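Local coordinates for protein purine nucleoside phosphorylase (Thermus thermophilus, PDB 6TK9) that probably catalyses the reversible phosphorolysis of purine nucleosides such as inosine and guanosine, releasing the free base and a pentose 1-phosphate, at residues A[127-131]-A[158-164]. Numbering follows the deposited sequence.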
loop_
_atom_site.group_PDB
_atom_site.type_symbol
_atom_site.label_atom_id
_atom_site.label_comp_id
_atom_site.label_asym_id
_atom_site.label_seq_id
_atom_site.Cartn_x
_atom_site.Cartn_y
_atom_site.Cartn_z
ATOM N N LEU A 127 21.687 -6.031 -10.797
ATOM C CA LEU A 127 21.852 -7.333 -10.124
ATOM C C LEU A 127 20.494 -7.744 -9.551
ATOM O O LEU A 127 19.842 -6.905 -8.920
ATOM C CB LEU A 127 22.890 -7.144 -9.019
ATOM C CG LEU A 127 23.144 -8.346 -8.121
ATOM C CD1 LEU A 127 23.708 -9.498 -8.927
ATOM C CD2 LEU A 127 24.084 -7.966 -6.986
ATOM N N HIS A 128 20.074 -8.983 -9.777
ATOM C CA HIS A 128 18.823 -9.546 -9.212
ATOM C C HIS A 128 19.082 -9.915 -7.750
ATOM O O HIS A 128 20.035 -10.683 -7.504
ATOM C CB HIS A 128 18.372 -10.770 -10.009
ATOM C CG HIS A 128 17.882 -10.472 -11.385
ATOM N ND1 HIS A 128 17.084 -11.355 -12.072
ATOM C CD2 HIS A 128 18.074 -9.403 -12.197
ATOM C CE1 HIS A 128 16.802 -10.842 -13.258
ATOM N NE2 HIS A 128 17.395 -9.636 -13.361
ATOM N N LEU A 129 18.265 -9.399 -6.830
ATOM C CA LEU A 129 18.274 -9.786 -5.398
ATOM C C LEU A 129 17.149 -10.765 -5.102
ATOM O O LEU A 129 17.336 -11.575 -4.213
ATOM C CB LEU A 129 18.117 -8.531 -4.552
ATOM C CG LEU A 129 19.294 -7.577 -4.649
ATOM C CD1 LEU A 129 19.120 -6.407 -3.688
ATOM C CD2 LEU A 129 20.593 -8.316 -4.370
ATOM N N ASP A 130 16.021 -10.662 -5.809
ATOM C CA ASP A 130 14.838 -11.552 -5.621
ATOM C C ASP A 130 13.898 -11.423 -6.821
ATOM O O ASP A 130 14.147 -10.567 -7.704
ATOM C CB ASP A 130 14.097 -11.196 -4.332
ATOM C CG ASP A 130 13.442 -12.363 -3.633
ATOM O OD1 ASP A 130 13.593 -13.482 -4.130
ATOM O OD2 ASP A 130 12.758 -12.121 -2.610
ATOM N N TYR A 131 12.846 -12.235 -6.860
ATOM C CA TYR A 131 11.913 -12.293 -8.016
ATOM C C TYR A 131 10.470 -12.334 -7.509
ATOM O O TYR A 131 10.158 -12.776 -6.355
ATOM C CB TYR A 131 12.231 -13.498 -8.924
ATOM C CG TYR A 131 11.805 -14.830 -8.358
ATOM C CD1 TYR A 131 10.480 -15.224 -8.378
ATOM C CD2 TYR A 131 12.708 -15.663 -7.735
ATOM C CE1 TYR A 131 10.060 -16.402 -7.784
ATOM C CE2 TYR A 131 12.313 -16.872 -7.179
ATOM C CZ TYR A 131 10.978 -17.239 -7.186
ATOM O OH TYR A 131 10.570 -18.416 -6.620
ATOM N N ALA A 158 17.230 -17.593 -3.484
ATOM C CA ALA A 158 17.132 -18.143 -4.857
ATOM C C ALA A 158 18.336 -17.616 -5.645
ATOM O O ALA A 158 19.069 -18.415 -6.273
ATOM C CB ALA A 158 15.828 -17.746 -5.503
ATOM N N TYR A 159 18.559 -16.308 -5.564
ATOM C CA TYR A 159 19.780 -15.650 -6.069
ATOM C C TYR A 159 20.886 -15.868 -5.023
ATOM O O TYR A 159 20.726 -15.416 -3.858
ATOM C CB TYR A 159 19.423 -14.217 -6.428
ATOM C CG TYR A 159 18.478 -14.073 -7.602
ATOM C CD1 TYR A 159 18.912 -14.295 -8.906
ATOM C CD2 TYR A 159 17.172 -13.636 -7.434
ATOM C CE1 TYR A 159 18.073 -14.107 -9.994
ATOM C CE2 TYR A 159 16.325 -13.435 -8.512
ATOM C CZ TYR A 159 16.773 -13.687 -9.794
ATOM O OH TYR A 159 15.955 -13.506 -10.862
ATOM N N ASP A 160 21.929 -16.622 -5.405
ATOM C CA ASP A 160 23.048 -17.023 -4.516
ATOM C C ASP A 160 23.606 -15.784 -3.838
ATOM O O ASP A 160 23.946 -14.819 -4.518
ATOM C CB ASP A 160 24.188 -17.744 -5.238
ATOM C CG ASP A 160 25.234 -18.288 -4.265
ATOM O OD1 ASP A 160 26.223 -17.559 -4.018
ATOM O OD2 ASP A 160 25.054 -19.432 -3.755
ATOM N N PRO A 161 23.679 -15.789 -2.483
ATOM C CA PRO A 161 24.242 -14.677 -1.716
ATOM C C PRO A 161 25.751 -14.456 -1.923
ATOM O O PRO A 161 26.154 -13.308 -1.862
ATOM C CB PRO A 161 23.971 -15.066 -0.254
ATOM C CG PRO A 161 22.877 -16.083 -0.340
ATOM C CD PRO A 161 23.171 -16.851 -1.604
ATOM N N GLU A 162 26.545 -15.511 -2.154
ATOM C CA GLU A 162 28.011 -15.354 -2.407
ATOM C C GLU A 162 28.203 -14.666 -3.772
ATOM O O GLU A 162 29.097 -13.790 -3.898
ATOM C CB GLU A 162 28.775 -16.685 -2.342
ATOM C CG GLU A 162 29.217 -17.130 -0.944
ATOM C CD GLU A 162 30.327 -18.191 -0.932
ATOM O OE1 GLU A 162 30.026 -19.386 -1.188
ATOM O OE2 GLU A 162 31.509 -17.824 -0.686
ATOM N N LEU A 163 27.383 -15.019 -4.763
ATOM C CA LEU A 163 27.502 -14.453 -6.125
ATOM C C LEU A 163 27.044 -12.995 -6.112
ATOM O O LEU A 163 27.550 -12.224 -6.951
ATOM C CB LEU A 163 26.698 -15.313 -7.097
ATOM C CG LEU A 163 27.205 -16.751 -7.244
ATOM C CD1 LEU A 163 26.552 -17.451 -8.418
ATOM C CD2 LEU A 163 28.719 -16.795 -7.404
ATOM N N ILE A 164 26.147 -12.622 -5.192
ATOM C CA ILE A 164 25.659 -11.219 -5.068
ATOM C C ILE A 164 26.819 -10.364 -4.547
ATOM O O ILE A 164 27.023 -9.235 -5.063
ATOM C CB ILE A 164 24.381 -11.141 -4.196
ATOM C CG1 ILE A 164 23.138 -11.456 -5.040
ATOM C CG2 ILE A 164 24.242 -9.797 -3.480
ATOM C CD1 ILE A 164 21.980 -12.024 -4.251
#
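Tyr159 lays its phenol ring along strand residues 128-131, and its hydroxyl ends at the imidazole of His128. His128 ND1 donates to Tyr159 OH at 2.7 Å; the bond is nearly straight (164°), and the oxygen lies close to the imidazole plane. The two ring planes stand at 82°, while His128 CB sits over one face of the phenol, 3.5 Å from its centroid, a CH-pi contact. With CG anti to the carbonyl carbon (chi1 -67°), Tyr159 also brings CE2 to 3.6 Å from Asp130 C. Ser230 OG bonds to His128 NE2, so both imidazole nitrogens are engaged and the ring's rotation is probably fixed. A phenylalanine in place of Tyr159 would lack the hydroxyl and would probably leave His128 ND1 without its mate and the imidazole held by one bond fewer. In this phosphorylase-superfamily alpha/beta fold, strand 124-133 belongs to the central mixed sheet, and the turn through Tyr159 leads into helix 161-173, which lies against that strand. Asp160 is the helix N-cap: its OD1 accepts from Leu163 N at 2.9 Å, using the anti lone pair, and more weakly from Glu162 N. Packing is looser at this helix start, where Ile164 meets Leu127 and Leu129 through methyl groups, CD1 of Ile164 lying 4.0 Å from Leu129 CD2. In the same first turn Pro161 and Glu162 are exposed to solvent; on the strand, partly exposed Leu129 also packs on Arg119 of a neighbouring subunit.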